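Local coordinates for protein OXA-46 oxacillinase (Pseudomonas aeruginosa, PDB 3IF6) that probably hydrolyses beta-lactam antibiotics to substituted beta-amino acids, as a narrow-spectrum class D serine beta-lactamase, at residues Glu41-Ile46 with Ala234-Thr239; Tyr68-Thr73 with Leu164-His169; Thr211-Arg216 with Asp244-Arg249; Gly218-Trp223 with Lys248-Ala253. All coordinates share one frame; numbering follows the deposited sequence.

Contact 1: Glu41-Ile46 with Ala234-Thr239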
# COMPACT_ATOMS: atom_id res chain seq x y z
N GLU B 41 -7.55 5.36 -29.83
CA GLU B 41 -8.19 4.09 -30.13
C GLU B 41 -7.76 3.08 -29.06
O GLU B 41 -6.57 2.96 -28.74
CB GLU B 41 -7.73 3.56 -31.49
CG GLU B 41 -7.90 4.51 -32.65
CD GLU B 41 -9.15 4.23 -33.47
OE1 GLU B 41 -9.67 3.09 -33.42
OE2 GLU B 41 -9.61 5.17 -34.17
N GLY B 42 -8.73 2.37 -28.50
CA GLY B 42 -8.44 1.18 -27.74
C GLY B 42 -9.61 0.57 -26.99
O GLY B 42 -10.74 0.60 -27.47
N ALA B 43 -9.32 0.01 -25.82
CA ALA B 43 -10.29 -0.79 -25.09
C ALA B 43 -10.08 -0.70 -23.58
O ALA B 43 -8.96 -0.59 -23.10
CB ALA B 43 -10.23 -2.26 -25.54
N ILE B 44 -11.18 -0.78 -22.85
CA ILE B 44 -11.13 -0.93 -21.41
C ILE B 44 -12.08 -2.05 -20.96
O ILE B 44 -13.16 -2.21 -21.51
CB ILE B 44 -11.47 0.42 -20.70
CG1 ILE B 44 -11.10 0.36 -19.20
CG2 ILE B 44 -12.92 0.81 -20.95
CD1 ILE B 44 -10.93 1.72 -18.55
N VAL B 45 -11.64 -2.86 -20.00
CA VAL B 45 -12.52 -3.68 -19.19
C VAL B 45 -12.50 -3.12 -17.78
O VAL B 45 -11.44 -3.03 -17.14
CB VAL B 45 -12.05 -5.12 -19.11
CG1 VAL B 45 -12.98 -5.92 -18.24
CG2 VAL B 45 -11.94 -5.75 -20.48
N ILE B 46 -13.66 -2.71 -17.27
CA ILE B 46 -13.72 -2.52 -15.82
C ILE B 46 -14.70 -3.41 -15.03
O ILE B 46 -15.92 -3.36 -15.23
CB ILE B 46 -13.69 -1.04 -15.33
CG1 ILE B 46 -14.59 -0.85 -14.11
CG2 ILE B 46 -13.87 -0.04 -16.46
CD1 ILE B 46 -15.96 -0.50 -14.44
N ALA B 234 -8.50 -2.40 -16.76
CA ALA B 234 -7.50 -2.81 -17.69
C ALA B 234 -7.85 -2.13 -19.01
O ALA B 234 -8.85 -2.47 -19.66
CB ALA B 234 -7.49 -4.29 -17.84
N LEU B 235 -7.04 -1.13 -19.34
CA LEU B 235 -7.16 -0.33 -20.54
C LEU B 235 -5.95 -0.61 -21.41
O LEU B 235 -4.87 -0.85 -20.88
CB LEU B 235 -7.28 1.18 -20.21
CG LEU B 235 -6.94 2.22 -21.31
CD1 LEU B 235 -7.81 3.48 -21.29
CD2 LEU B 235 -5.44 2.60 -21.38
N ASN B 236 -6.15 -0.67 -22.73
CA ASN B 236 -5.07 -0.45 -23.68
C ASN B 236 -5.41 0.54 -24.81
O ASN B 236 -6.58 0.87 -25.05
CB ASN B 236 -4.33 -1.73 -24.14
CG ASN B 236 -5.24 -2.76 -24.84
OD1 ASN B 236 -5.34 -3.91 -24.40
ND2 ASN B 236 -5.86 -2.36 -25.94
N ILE B 237 -4.39 1.13 -25.40
CA ILE B 237 -4.60 2.10 -26.46
C ILE B 237 -3.42 1.98 -27.41
O ILE B 237 -2.31 1.63 -26.99
CB ILE B 237 -4.76 3.58 -25.97
CG1 ILE B 237 -3.73 3.96 -24.89
CG2 ILE B 237 -6.19 3.86 -25.51
CD1 ILE B 237 -3.48 5.48 -24.81
N ASP B 238 -3.68 2.21 -28.69
CA ASP B 238 -2.61 2.43 -29.65
C ASP B 238 -1.89 3.75 -29.31
O ASP B 238 -2.49 4.67 -28.75
CB ASP B 238 -3.17 2.48 -31.07
CG ASP B 238 -3.86 1.21 -31.47
OD1 ASP B 238 -3.40 0.08 -31.16
OD2 ASP B 238 -4.88 1.32 -32.16
N THR B 239 -0.60 3.81 -29.64
CA THR B 239 0.15 5.02 -29.38
C THR B 239 0.96 5.42 -30.61
O THR B 239 2.17 5.17 -30.65
CB THR B 239 1.10 4.89 -28.14
OG1 THR B 239 2.01 3.84 -28.36
CG2 THR B 239 0.35 4.67 -26.83
O HOH W 1 -4.52 6.02 -30.02

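Contact 2: Tyr68-Thr73 with Leu164-His169. With EDO (1,2-ethanediol), chain I.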
# COMPACT_ATOMS: atom_id res chain seq x y z
N TYR B 68 -2.20 -8.54 -26.32
CA TYR B 68 -1.06 -7.65 -26.51
C TYR B 68 0.11 -8.05 -25.58
O TYR B 68 -0.08 -8.68 -24.51
CB TYR B 68 -1.51 -6.23 -26.19
CG TYR B 68 -2.60 -5.74 -27.09
CD1 TYR B 68 -2.29 -5.19 -28.33
CD2 TYR B 68 -3.93 -5.84 -26.73
CE1 TYR B 68 -3.28 -4.74 -29.20
CE2 TYR B 68 -4.95 -5.39 -27.59
CZ TYR B 68 -4.60 -4.85 -28.83
OH TYR B 68 -5.56 -4.37 -29.70
N SER B 69 1.32 -7.71 -26.00
CA SER B 69 2.46 -7.82 -25.11
C SER B 69 2.21 -6.98 -23.85
O SER B 69 1.83 -5.82 -23.96
CB SER B 69 3.69 -7.32 -25.83
OG SER B 69 4.80 -7.50 -25.00
N PRO B 70 2.38 -7.55 -22.67
CA PRO B 70 2.16 -6.85 -21.40
C PRO B 70 3.10 -5.68 -21.14
O PRO B 70 2.75 -4.70 -20.57
CB PRO B 70 2.32 -7.96 -20.37
CG PRO B 70 3.08 -8.86 -20.94
CD PRO B 70 2.76 -8.93 -22.38
N ALA B 71 4.33 -5.85 -21.57
CA ALA B 71 5.39 -4.92 -21.32
C ALA B 71 5.63 -4.79 -19.83
O ALA B 71 5.82 -5.77 -19.19
CB ALA B 71 5.09 -3.63 -21.95
N SER B 72 5.66 -3.59 -19.29
CA SER B 72 5.92 -3.39 -17.88
C SER B 72 4.81 -3.79 -16.96
O SER B 72 5.00 -3.80 -15.80
CB SER B 72 6.49 -2.01 -17.58
OG SER B 72 7.84 -1.94 -17.94
N THR B 73 3.64 -4.09 -17.49
CA THR B 73 2.56 -4.69 -16.67
C THR B 73 2.93 -6.12 -16.19
O THR B 73 2.33 -6.64 -15.26
CB THR B 73 1.12 -4.64 -17.35
OG1 THR B 73 1.03 -5.57 -18.44
CG2 THR B 73 0.76 -3.25 -17.83
N LEU B 164 5.24 -13.14 -25.43
CA LEU B 164 4.17 -13.33 -24.45
C LEU B 164 3.16 -12.26 -24.67
O LEU B 164 3.50 -11.10 -24.82
CB LEU B 164 4.70 -13.29 -23.01
CG LEU B 164 3.64 -13.44 -21.92
CD1 LEU B 164 3.24 -14.93 -21.72
CD2 LEU B 164 4.13 -12.81 -20.63
N LYS B 165 1.90 -12.66 -24.71
CA LYS B 165 0.83 -11.72 -24.98
C LYS B 165 -0.31 -12.06 -24.06
O LYS B 165 -0.48 -13.21 -23.69
CB LYS B 165 0.40 -11.76 -26.45
CG LYS B 165 1.51 -11.37 -27.43
CD LYS B 165 1.05 -10.34 -28.45
CE LYS B 165 0.84 -10.95 -29.81
NZ LYS B 165 2.05 -10.85 -30.68
N ILE B 166 -1.04 -11.03 -23.65
CA ILE B 166 -2.15 -11.18 -22.74
C ILE B 166 -3.18 -10.14 -23.13
O ILE B 166 -2.85 -9.18 -23.82
CB ILE B 166 -1.70 -11.01 -21.23
CG1 ILE B 166 -2.82 -11.51 -20.29
CG2 ILE B 166 -1.20 -9.56 -20.95
CD1 ILE B 166 -2.71 -11.13 -18.82
N SER B 167 -4.42 -10.33 -22.70
CA SER B 167 -5.49 -9.46 -23.13
C SER B 167 -6.06 -8.69 -21.97
O SER B 167 -5.79 -9.03 -20.82
CB SER B 167 -6.60 -10.30 -23.77
OG SER B 167 -7.49 -10.79 -22.80
N ALA B 168 -6.88 -7.70 -22.28
CA ALA B 168 -7.47 -6.84 -21.26
C ALA B 168 -8.30 -7.67 -20.30
O ALA B 168 -8.04 -7.62 -19.11
CB ALA B 168 -8.24 -5.68 -21.86
N HIS B 169 -9.25 -8.46 -20.79
CA HIS B 169 -10.05 -9.34 -19.91
C HIS B 169 -9.18 -10.25 -19.08
O HIS B 169 -9.51 -10.57 -17.95
CB HIS B 169 -11.08 -10.21 -20.69
CG HIS B 169 -12.42 -9.57 -20.82
ND1 HIS B 169 -12.98 -9.26 -22.03
CD2 HIS B 169 -13.29 -9.13 -19.88
CE1 HIS B 169 -14.14 -8.65 -21.84
NE2 HIS B 169 -14.35 -8.57 -20.54
C1 EDO I . -10.82 -13.36 -23.70
O1 EDO I . -9.61 -12.61 -23.50
C2 EDO I . -11.69 -13.32 -22.45
O2 EDO I . -12.79 -12.43 -22.65
O HOH W 2 5.72 -9.87 -25.41

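Contact 3: Thr211-Arg216 with Asp244-Arg249. With TLA (L(+)-tartaric acid), chain G.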
# COMPACT_ATOMS: atom_id res chain seq x y z
N THR B 211 1.52 1.05 -15.34
CA THR B 211 1.40 1.52 -16.70
C THR B 211 2.22 0.58 -17.58
O THR B 211 3.12 -0.11 -17.09
CB THR B 211 1.83 3.02 -16.86
OG1 THR B 211 3.16 3.20 -16.36
CG2 THR B 211 0.90 3.96 -16.12
N GLY B 212 1.89 0.52 -18.86
CA GLY B 212 2.62 -0.35 -19.80
C GLY B 212 2.84 0.41 -21.10
O GLY B 212 2.02 1.23 -21.47
N TRP B 213 3.96 0.17 -21.78
CA TRP B 213 4.19 0.79 -23.10
C TRP B 213 5.13 -0.08 -23.91
O TRP B 213 6.33 -0.22 -23.58
CB TRP B 213 4.71 2.24 -23.03
CG TRP B 213 4.83 2.87 -24.42
CD1 TRP B 213 3.89 2.81 -25.42
CD2 TRP B 213 5.93 3.65 -24.97
NE1 TRP B 213 4.33 3.50 -26.52
CE2 TRP B 213 5.58 4.00 -26.30
CE3 TRP B 213 7.19 4.06 -24.47
CZ2 TRP B 213 6.43 4.75 -27.14
CZ3 TRP B 213 8.04 4.83 -25.31
CH2 TRP B 213 7.64 5.16 -26.63
N GLU B 214 4.55 -0.66 -24.97
CA GLU B 214 5.22 -1.60 -25.87
C GLU B 214 5.91 -0.83 -27.00
O GLU B 214 6.88 -1.30 -27.55
CB GLU B 214 4.18 -2.63 -26.38
CG GLU B 214 4.67 -3.72 -27.36
CD GLU B 214 4.77 -3.27 -28.84
OE1 GLU B 214 4.25 -2.18 -29.25
OE2 GLU B 214 5.39 -4.04 -29.60
N GLY B 215 5.43 0.37 -27.30
CA GLY B 215 5.85 1.09 -28.50
C GLY B 215 4.66 1.44 -29.37
O GLY B 215 4.39 2.62 -29.61
N ARG B 216 3.95 0.42 -29.87
CA ARG B 216 2.76 0.66 -30.73
C ARG B 216 1.51 0.87 -29.90
O ARG B 216 0.54 1.46 -30.36
CB ARG B 216 2.52 -0.47 -31.75
CG ARG B 216 3.64 -0.64 -32.78
CD ARG B 216 3.63 -2.03 -33.48
NE ARG B 216 3.25 -3.15 -32.60
CZ ARG B 216 4.04 -4.20 -32.29
NH1 ARG B 216 5.27 -4.30 -32.79
NH2 ARG B 216 3.59 -5.16 -31.49
N ASP B 244 4.28 10.97 -26.61
CA ASP B 244 3.21 11.99 -26.56
C ASP B 244 1.80 11.48 -26.32
O ASP B 244 0.96 12.25 -25.83
CB ASP B 244 3.21 12.83 -27.83
CG ASP B 244 4.47 13.62 -28.00
OD1 ASP B 244 5.32 13.70 -27.11
OD2 ASP B 244 4.59 14.17 -29.06
N ASP B 245 1.52 10.22 -26.63
CA ASP B 245 0.24 9.62 -26.32
C ASP B 245 0.11 9.08 -24.89
O ASP B 245 -0.99 8.72 -24.46
CB ASP B 245 -0.07 8.50 -27.28
CG ASP B 245 -0.59 9.00 -28.57
OD1 ASP B 245 -0.90 10.18 -28.68
OD2 ASP B 245 -0.65 8.23 -29.51
N LEU B 246 1.22 9.01 -24.18
CA LEU B 246 1.32 8.17 -22.99
C LEU B 246 0.42 8.66 -21.86
O LEU B 246 -0.10 7.86 -21.11
CB LEU B 246 2.79 8.01 -22.57
CG LEU B 246 3.58 6.71 -22.86
CD1 LEU B 246 3.21 5.93 -24.13
CD2 LEU B 246 5.12 6.88 -22.73
N PHE B 247 0.22 9.97 -21.77
CA PHE B 247 -0.65 10.56 -20.76
C PHE B 247 -2.12 10.09 -20.89
O PHE B 247 -2.87 10.18 -19.94
CB PHE B 247 -0.59 12.09 -20.82
CG PHE B 247 -1.37 12.68 -21.98
CD1 PHE B 247 -2.71 13.02 -21.83
CD2 PHE B 247 -0.77 12.88 -23.21
CE1 PHE B 247 -3.42 13.56 -22.87
CE2 PHE B 247 -1.50 13.42 -24.26
CZ PHE B 247 -2.82 13.75 -24.09
N LYS B 248 -2.50 9.58 -22.05
CA LYS B 248 -3.88 9.16 -22.31
C LYS B 248 -4.20 7.83 -21.65
O LYS B 248 -5.35 7.49 -21.45
CB LYS B 248 -4.10 9.02 -23.83
CG LYS B 248 -3.99 10.30 -24.63
CD LYS B 248 -4.11 10.02 -26.10
CE LYS B 248 -3.62 11.23 -26.89
NZ LYS B 248 -3.90 10.98 -28.36
N ARG B 249 -3.19 7.04 -21.33
CA ARG B 249 -3.48 5.78 -20.69
C ARG B 249 -4.24 6.06 -19.41
O ARG B 249 -5.39 5.62 -19.28
CB ARG B 249 -2.21 4.98 -20.43
CG ARG B 249 -1.48 4.58 -21.70
CD ARG B 249 -0.14 4.03 -21.32
NE ARG B 249 0.61 5.08 -20.65
CZ ARG B 249 1.82 4.92 -20.14
NH1 ARG B 249 2.41 3.74 -20.22
NH2 ARG B 249 2.42 5.94 -19.56
O1 TLA G . 4.75 2.91 -18.69
O11 TLA G . 6.55 3.86 -19.58
C1 TLA G . 5.98 2.94 -18.94
C2 TLA G . 6.79 1.79 -18.46
O2 TLA G . 5.84 0.74 -18.22
C3 TLA G . 7.57 2.13 -17.19
O3 TLA G . 6.67 2.67 -16.20
C4 TLA G . 8.22 0.90 -16.59
O4 TLA G . 9.03 0.25 -17.31
O41 TLA G . 7.91 0.56 -15.41

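Contact 4: Gly218-Trp223 with Lys248-Ala253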
# COMPACT_ATOMS: atom_id res chain seq x y z
N GLY B 218 -0.04 1.06 -25.43
CA GLY B 218 0.23 1.14 -24.01
C GLY B 218 -0.90 0.64 -23.13
O GLY B 218 -2.06 0.60 -23.56
N TRP B 219 -0.57 0.28 -21.89
CA TRP B 219 -1.56 -0.16 -20.91
C TRP B 219 -1.60 0.75 -19.67
O TRP B 219 -0.62 1.42 -19.35
CB TRP B 219 -1.16 -1.51 -20.34
CG TRP B 219 -0.98 -2.71 -21.23
CD1 TRP B 219 0.16 -3.10 -21.88
CD2 TRP B 219 -1.95 -3.76 -21.45
NE1 TRP B 219 -0.05 -4.31 -22.51
CE2 TRP B 219 -1.33 -4.74 -22.27
CE3 TRP B 219 -3.29 -3.94 -21.06
CZ2 TRP B 219 -2.00 -5.89 -22.70
CZ3 TRP B 219 -3.95 -5.10 -21.47
CH2 TRP B 219 -3.30 -6.06 -22.28
N TRP B 220 -2.74 0.74 -18.99
CA TRP B 220 -2.84 1.03 -17.59
C TRP B 220 -3.74 -0.04 -16.97
O TRP B 220 -4.92 -0.15 -17.29
CB TRP B 220 -3.34 2.47 -17.34
CG TRP B 220 -3.10 2.94 -15.91
CD1 TRP B 220 -1.98 2.73 -15.16
CD2 TRP B 220 -4.00 3.71 -15.08
NE1 TRP B 220 -2.12 3.30 -13.93
CE2 TRP B 220 -3.34 3.91 -13.84
CE3 TRP B 220 -5.29 4.26 -15.25
CZ2 TRP B 220 -3.92 4.64 -12.77
CZ3 TRP B 220 -5.87 4.97 -14.18
CH2 TRP B 220 -5.18 5.15 -12.96
N VAL B 221 -3.17 -0.88 -16.11
CA VAL B 221 -3.96 -1.95 -15.45
C VAL B 221 -3.84 -1.88 -13.93
O VAL B 221 -2.80 -1.52 -13.40
CB VAL B 221 -3.53 -3.37 -15.93
CG1 VAL B 221 -3.50 -3.46 -17.45
CG2 VAL B 221 -2.15 -3.81 -15.30
N GLY B 222 -4.90 -2.27 -13.24
CA GLY B 222 -4.86 -2.41 -11.78
C GLY B 222 -6.25 -2.34 -11.14
O GLY B 222 -7.23 -2.85 -11.70
N TRP B 223 -6.31 -1.73 -9.95
CA TRP B 223 -7.59 -1.46 -9.29
C TRP B 223 -7.53 -0.36 -8.24
O TRP B 223 -6.47 -0.03 -7.75
CB TRP B 223 -8.18 -2.73 -8.68
CG TRP B 223 -7.46 -3.29 -7.47
CD1 TRP B 223 -7.68 -2.96 -6.16
CD2 TRP B 223 -6.43 -4.29 -7.47
NE1 TRP B 223 -6.85 -3.69 -5.35
CE2 TRP B 223 -6.07 -4.52 -6.13
CE3 TRP B 223 -5.77 -5.02 -8.49
CZ2 TRP B 223 -5.09 -5.45 -5.76
CZ3 TRP B 223 -4.81 -5.94 -8.13
CH2 TRP B 223 -4.47 -6.15 -6.77
N LYS B 248 -2.50 9.58 -22.05
CA LYS B 248 -3.88 9.16 -22.31
C LYS B 248 -4.20 7.83 -21.65
O LYS B 248 -5.35 7.49 -21.45
CB LYS B 248 -4.10 9.02 -23.83
CG LYS B 248 -3.99 10.30 -24.63
CD LYS B 248 -4.11 10.02 -26.10
CE LYS B 248 -3.62 11.23 -26.89
NZ LYS B 248 -3.90 10.98 -28.36
N ARG B 249 -3.19 7.04 -21.33
CA ARG B 249 -3.48 5.78 -20.69
C ARG B 249 -4.24 6.06 -19.41
O ARG B 249 -5.39 5.62 -19.28
CB ARG B 249 -2.21 4.98 -20.43
CG ARG B 249 -1.48 4.58 -21.70
CD ARG B 249 -0.14 4.03 -21.32
NE ARG B 249 0.61 5.08 -20.65
CZ ARG B 249 1.82 4.92 -20.14
NH1 ARG B 249 2.41 3.74 -20.22
NH2 ARG B 249 2.42 5.94 -19.56
N GLU B 250 -3.62 6.80 -18.49
CA GLU B 250 -4.26 7.16 -17.21
C GLU B 250 -5.41 8.14 -17.39
O GLU B 250 -6.32 8.17 -16.57
CB GLU B 250 -3.24 7.71 -16.20
CG GLU B 250 -2.46 6.64 -15.42
CD GLU B 250 -1.08 7.08 -14.92
OE1 GLU B 250 -0.92 7.27 -13.70
OE2 GLU B 250 -0.13 7.23 -15.74
N ALA B 251 -5.35 8.97 -18.42
CA ALA B 251 -6.34 10.04 -18.48
C ALA B 251 -7.73 9.54 -18.93
O ALA B 251 -8.75 10.02 -18.42
CB ALA B 251 -5.86 11.20 -19.34
N ILE B 252 -7.75 8.59 -19.85
CA ILE B 252 -8.98 7.97 -20.30
C ILE B 252 -9.63 7.10 -19.19
O ILE B 252 -10.82 7.27 -18.87
CB ILE B 252 -8.77 7.14 -21.59
CG1 ILE B 252 -8.44 8.06 -22.77
CG2 ILE B 252 -10.02 6.28 -21.90
CD1 ILE B 252 -7.85 7.34 -23.97
N ALA B 253 -8.85 6.18 -18.62
CA ALA B 253 -9.37 5.27 -17.61
C ALA B 253 -9.84 6.00 -16.37
O ALA B 253 -10.83 5.60 -15.76
CB ALA B 253 -8.33 4.20 -17.25

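Contact 1: Glu41-Ile46 with Ala234-Thr239
Ile44 and Leu235 meet side by side on one face of two antiparallel strands, whose axes come within 4.6 Å. Ile44 holds CG1 anti to its backbone N (chi1 -167°), which brings CG1 to 4.0 Å from Leu235 CB; CD1 continues past the same carbon, and the two chains cross obliquely. Ile237, further along this face, places CG1 between its own N and carbonyl carbon (chi1 44°) and turns CG2 to the partner strand, 3.4 Å from Glu41 O. Its cross-strand neighbour is Gly42, and glycine suits that place because a CB there would run into Asn236 O and Ile237 CA. These branched chains form an apolar surface covered by helix 247-259 and by Phe35 of helix 32-36. On the other face, small Ala43 and Ala234 alternate with Asn236 and Val45, and helix 168-179 packs there through Ile172. The backbone ladder includes Val45 N to Ala234 O at 2.8 Å and Asn236 N to Ala43 O, also 2.8 Å, with Asp238 N bonded to Glu41 O at its end. Beyond it, a water joins Glu41 N to Asp238 O. Asp238 OD2 lies 3.7 Å from Glu41 CB, while OD1 forms a salt bridge with Arg63. A central, largely antiparallel sheet with helices on both faces, as here, is the core of the serine beta-lactamase and penicillin-binding protein fold.

Contact 2: Tyr68-Thr73 with Leu164-His169
Pro70 packs against Leu164 and Ile166, its ring crossing the Leu164 side chain at about a right angle. Pro70 CG touches Leu164 CD2 at 4.1 Å, and CB meets Ile166 CG2 at 3.9 Å. Ile166 has CG1 anti to its backbone N (chi1 -166°), leaving CG2 as the branch that faces the proline. A rigid ring suits this turn, since it packs on two aliphatic chains and has no N-H to satisfy. Lys165 runs alongside the backbone instead: its aliphatic CD lies 3.6 Å from Ser69 N before the bent chain carries the amine away. The Tyr68 ring meets that of Phe217, planes at about 60°. Its side chain shares a face of the bridge with that of Ile166, and the two main chains bond both ways, N to O and O to N both at 2.7 Å. A water links Ser69 OG, from which it accepts, to Leu164 O, to which it donates. After the turn, Thr73 OG1 bonds back to Pro70 O at 2.9 Å, and Ser167 OG caps Glu170 N at the start of helix 168-179. The bridge lies just before Ser72, the probable acyl-ester nucleophile, which opens the Ser-Xaa-Xaa-Lys motif of serine beta-lactamases.

Contact 3: Thr211-Arg216 with Asp244-Arg249
Arg249 reaches from helix 247-259 to Thr211 and Gly212, which with Lys210 form the Lys-Thr-Gly motif on the active-site strand of serine beta-lactamases. NH1 donates a hydrogen bond to Gly212 O at 2.8 Å; that oxygen lies in the guanidinium plane, while NH1 stands well above the plane of the carbonyl. NH1 also donates to tartrate O1 at 2.9 Å, an oxygen that Thr211 OG1 grips too. NE turns back to Leu246 O, meeting a lone pair in the carbonyl plane, which fixes the rotation of the group. Aliphatic carbons sandwich it: Thr211 CB over one face, Leu246 CG over the opposite one. Tartrate, probably from the crystallisation liquor, is also hydrogen-bonded to Ser72 OG, and its carboxylate beside the arginine is consistent with a place for the carboxylate of a beta-lactam. The apolar part joins Leu246 to Trp213, crossing at about a right angle; the indole has CG anti to its backbone N (chi1 -176°), and its NE1 bonds to Thr239 OG1. Gly215 N lies over one indole face, toward its rim. On the other, Leu246 CD1 makes a CH-pi contact, 3.4 Å from the centroid of the five-membered ring and 8° off its normal.

Contact 4: Gly218-Trp223 with Lys248-Ala253
Trp220 lies against Glu250 and Ala253 of helix 247-259. CB, pointing at the helix, meets Arg249 CB at 4.1 Å. With CG anti to the backbone N (chi1 -164°), the ring is set beneath Glu250 CG. That methylene lies 3.8 Å from Trp220 CG and closes in where the two rings fuse, 3.3 Å from both CD2 and CE2. CD1 and NE1 pass the same carbon, NE1 at 3.7 Å. On the far ring, CE3 turns its edge to Ala253 CB at 3.6 Å, and CZ3 follows at 4.0 Å. CZ2 also passes Glu250 CG and comes near OE1 of that residue. The outermost atom, CH2, is still beneath Glu250 CG, which sits 18° off the normal of the six-membered ring in a CH-pi contact.

The strand and helix segments are inclined at 50°. The small methyl of Ala253 lets the indole edge approach the helix, while Gly218 leaves room for Arg249 CD, which a CB would strike; the same CD lies 3.3 Å from Trp219 O. Trp219 points away, its NE1 bonded to Ser69 O. No hydrogen bond joins the two segments. Glu250 offers its aliphatic stem here, while OE1 forms a salt bridge with a basic side chain of a neighbouring subunit. The chemistry implies adhesion by dispersion and CH-pi attraction, with the charged ends of Glu250 and Arg249 turned to partners outside the segments.

In the fold
Contacts 1, 2 and 4 are buried, whereas contact 3 lies at the surface beside the active site. Contacts 1, 3 and 4 share the large sheet: strand 217-226 stands between 229-238 and 206-213, with Ile237 O bonded to Gly218 N on one side and Trp219 O to Gly212 N on the other. Contacts 3 and 4 both use helix 247-259, and Arg249 serves each. Contact 2 lies on the other side of the sheet, where it packs Tyr68 and Pro70 against Trp219 of contact 4. Chemistry follows place: backbone pairing dominates contact 1, apolar packing contact 4, a small bridge with packing contact 2, and an arginine hydrogen bond and a CH-pi contact mark contact 3.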